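Local coordinates for cytochrome c-554 (Nitrosomonas europaea, PDB 1FT5), which accepts electrons directly from hydroxylamine oxidoreductase during ammonia oxidation, carrying them on four covalently bound haems, at residues 72-76 / 77-81. Sequence-based numbering, arbitrary orientation.
Sequences GGYTI and ESPKP. With PO4 (phosphate ion), chain B.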
ATOM      1  N   GLY A  72     -11.791 -10.439  -1.629  1.00 14.86           N
ATOM      2  CA  GLY A  72     -10.547 -10.933  -2.245  1.00 15.41           C
ATOM      3  C   GLY A  72      -9.323 -10.740  -1.398  1.00 12.66           C
ATOM      4  O   GLY A  72      -8.230 -11.204  -1.756  1.00 16.40           O
ATOM      5  N   GLY A  73      -9.508 -10.081  -0.244  1.00 15.23           N
ATOM      6  CA  GLY A  73      -8.358  -9.808   0.610  1.00 16.67           C
ATOM      7  C   GLY A  73      -7.888 -10.909   1.531  1.00 14.23           C
ATOM      8  O   GLY A  73      -8.392 -12.042   1.535  1.00 15.75           O
ATOM      9  N   TYR A  74      -6.826 -10.613   2.287  1.00 11.33           N
ATOM     10  CA  TYR A  74      -6.245 -11.526   3.216  1.00 11.12           C
ATOM     11  C   TYR A  74      -7.231 -12.068   4.253  1.00 13.84           C
ATOM     12  O   TYR A  74      -8.084 -11.293   4.789  1.00 14.31           O
ATOM     13  CB  TYR A  74      -5.159 -10.762   4.022  1.00 13.40           C
ATOM     14  CG  TYR A  74      -4.290 -11.628   4.879  1.00 14.72           C
ATOM     15  CD1 TYR A  74      -3.066 -12.070   4.396  1.00 14.44           C
ATOM     16  CD2 TYR A  74      -4.662 -11.943   6.202  1.00 12.99           C
ATOM     17  CE1 TYR A  74      -2.211 -12.784   5.180  1.00 11.88           C
ATOM     18  CE2 TYR A  74      -3.882 -12.641   7.015  1.00 12.46           C
ATOM     19  CZ  TYR A  74      -2.622 -13.077   6.532  1.00 13.08           C
ATOM     20  OH  TYR A  74      -1.761 -13.791   7.348  1.00 16.74           O
ATOM     21  N   THR A  75      -7.154 -13.379   4.485  1.00 13.22           N
ATOM     22  CA  THR A  75      -7.908 -13.989   5.583  1.00 13.30           C
ATOM     23  C   THR A  75      -6.973 -14.835   6.407  1.00 15.22           C
ATOM     24  O   THR A  75      -5.983 -15.442   5.926  1.00 16.08           O
ATOM     25  CB  THR A  75      -9.107 -14.885   5.146  1.00 19.46           C
ATOM     26  OG1 THR A  75      -8.639 -16.042   4.477  1.00 22.56           O
ATOM     27  CG2 THR A  75     -10.082 -14.072   4.248  1.00 20.07           C
ATOM     28  N   ILE A  76      -7.223 -14.858   7.706  1.00 13.03           N
ATOM     29  CA  ILE A  76      -6.445 -15.639   8.599  1.00 14.89           C
ATOM     30  C   ILE A  76      -6.653 -17.146   8.286  1.00 13.33           C
ATOM     31  O   ILE A  76      -5.709 -17.942   8.378  1.00 15.19           O
ATOM     32  CB  ILE A  76      -6.810 -15.290  10.066  1.00 18.34           C
ATOM     33  CG1 ILE A  76      -6.234 -13.883  10.377  1.00 16.47           C
ATOM     34  CG2 ILE A  76      -6.170 -16.301  11.034  1.00 20.01           C
ATOM     35  CD1 ILE A  76      -6.982 -13.214  11.567  1.00 18.07           C
ATOM     36  N   GLU A  77      -7.860 -17.505   7.862  1.00 16.35           N
ATOM     37  CA  GLU A  77      -8.071 -18.898   7.564  1.00 20.50           C
ATOM     38  C   GLU A  77      -7.317 -19.387   6.359  1.00 21.83           C
ATOM     39  O   GLU A  77      -6.922 -20.570   6.317  1.00 25.70           O
ATOM     40  CB  GLU A  77      -9.551 -19.130   7.353  1.00 25.46           C
ATOM     41  CG  GLU A  77     -10.253 -19.559   8.620  1.00 35.33           C
ATOM     42  CD  GLU A  77     -11.469 -20.427   8.277  1.00 38.11           C
ATOM     43  OE1 GLU A  77     -11.993 -20.276   7.147  1.00 39.66           O
ATOM     44  OE2 GLU A  77     -11.895 -21.257   9.106  1.00 43.04           O
ATOM     45  N   SER A  78      -7.101 -18.515   5.381  1.00 17.01           N
ATOM     46  CA  SER A  78      -6.359 -18.972   4.185  1.00 22.75           C
ATOM     47  C   SER A  78      -5.528 -17.781   3.750  1.00 17.22           C
ATOM     48  O   SER A  78      -5.843 -17.088   2.779  1.00 27.17           O
ATOM     49  CB  SER A  78      -7.366 -19.380   3.106  1.00 25.56           C
ATOM     50  OG  SER A  78      -6.697 -20.258   2.229  1.00 31.90           O
ATOM     51  N   PRO A  79      -4.417 -17.533   4.455  1.00 16.29           N
ATOM     52  CA  PRO A  79      -3.539 -16.405   4.209  1.00 17.52           C
ATOM     53  C   PRO A  79      -2.600 -16.515   3.032  1.00 19.80           C
ATOM     54  O   PRO A  79      -1.610 -17.224   3.087  1.00 23.94           O
ATOM     55  CB  PRO A  79      -2.772 -16.273   5.483  1.00 15.30           C
ATOM     56  CG  PRO A  79      -2.570 -17.674   5.912  1.00 15.03           C
ATOM     57  CD  PRO A  79      -3.886 -18.386   5.542  1.00 12.75           C
ATOM     58  N   LYS A  80      -2.867 -15.714   2.038  1.00 15.55           N
ATOM     59  CA  LYS A  80      -2.009 -15.784   0.877  1.00 16.64           C
ATOM     60  C   LYS A  80      -0.687 -15.036   0.995  1.00 15.14           C
ATOM     61  O   LYS A  80      -0.677 -13.873   1.404  1.00 14.30           O
ATOM     62  CB  LYS A  80      -2.736 -15.152  -0.315  1.00 14.14           C
ATOM     63  CG  LYS A  80      -4.015 -15.959  -0.834  1.00 17.30           C
ATOM     64  CD  LYS A  80      -4.256 -15.617  -2.315  1.00 21.14           C
ATOM     65  CE  LYS A  80      -5.428 -16.325  -2.941  1.00 29.10           C
ATOM     66  NZ  LYS A  80      -5.237 -16.353  -4.438  1.00 30.55           N
ATOM     67  N   PRO A  81       0.438 -15.699   0.677  1.00 14.47           N
ATOM     68  CA  PRO A  81       1.708 -14.974   0.723  1.00 12.25           C
ATOM     69  C   PRO A  81       1.635 -13.669  -0.087  1.00 13.57           C
ATOM     70  O   PRO A  81       2.254 -12.648   0.324  1.00 14.34           O
ATOM     71  CB  PRO A  81       2.660 -15.964   0.053  1.00 12.73           C
ATOM     72  CG  PRO A  81       2.194 -17.285   0.644  1.00 14.71           C
ATOM     73  CD  PRO A  81       0.633 -17.156   0.537  1.00 14.11           C
TER
HETATM   74  P   PO4 B 217     -10.732 -14.587   8.784  1.00 30.58           P
HETATM   75  O1  PO4 B 217     -11.063 -14.509  10.322  1.00 41.58           O
HETATM   76  O2  PO4 B 217     -12.017 -14.302   7.957  1.00 36.52           O
HETATM   77  O3  PO4 B 217      -9.700 -13.477   8.481  1.00 24.91           O
HETATM   78  O4  PO4 B 217     -10.299 -16.023   8.480  1.00 29.28           O
HETATM   79  O   HOH W   1      -5.595 -14.707   2.174  1.00 20.49           O
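Y74 and P79 meet where the chain doubles back between helices 40-45 and 88-92. The CA-CB edge of the proline crosses obliquely over the rim of one face of the phenol, near CE1, CZ and OH, with P79 CA 3.9 Å above the aromatic plane. The closest touch falls at the hydroxyl end, where P79 CB is 3.3 Å from Y74 OH. With CG anti to the backbone N, the tyrosine reaches along the returning arm of the loop; M31, V65 and T84 also pack on it.

The bend itself is stitched by T75. Its hydroxyl is turned between its own N and carbonyl carbon (chi1 67°), which puts OG1 3.0 Å from the amide N of S78, the donor of a moderately bent hydrogen bond (144°). The same N-H makes a second, weak bond to T75 O. I76 and E77, with helix-like backbone angles, form the corner. A water sits between the two arms, accepting from T75 N and K80 N; its link to S78 O is unusually short (2.5 Å) and so doubtful in detail.

On the outside of the corner, I76 N points almost straight at phosphate O3 (2.9 Å, 167°), while E77 N holds O4. Two successive peptide N-H groups thus present themselves to the anion much as those at a helix N-terminus do. Because the grip is by backbone and the phosphate probably comes from the crystallisation liquor, its binding here is consistent with an adventitious event.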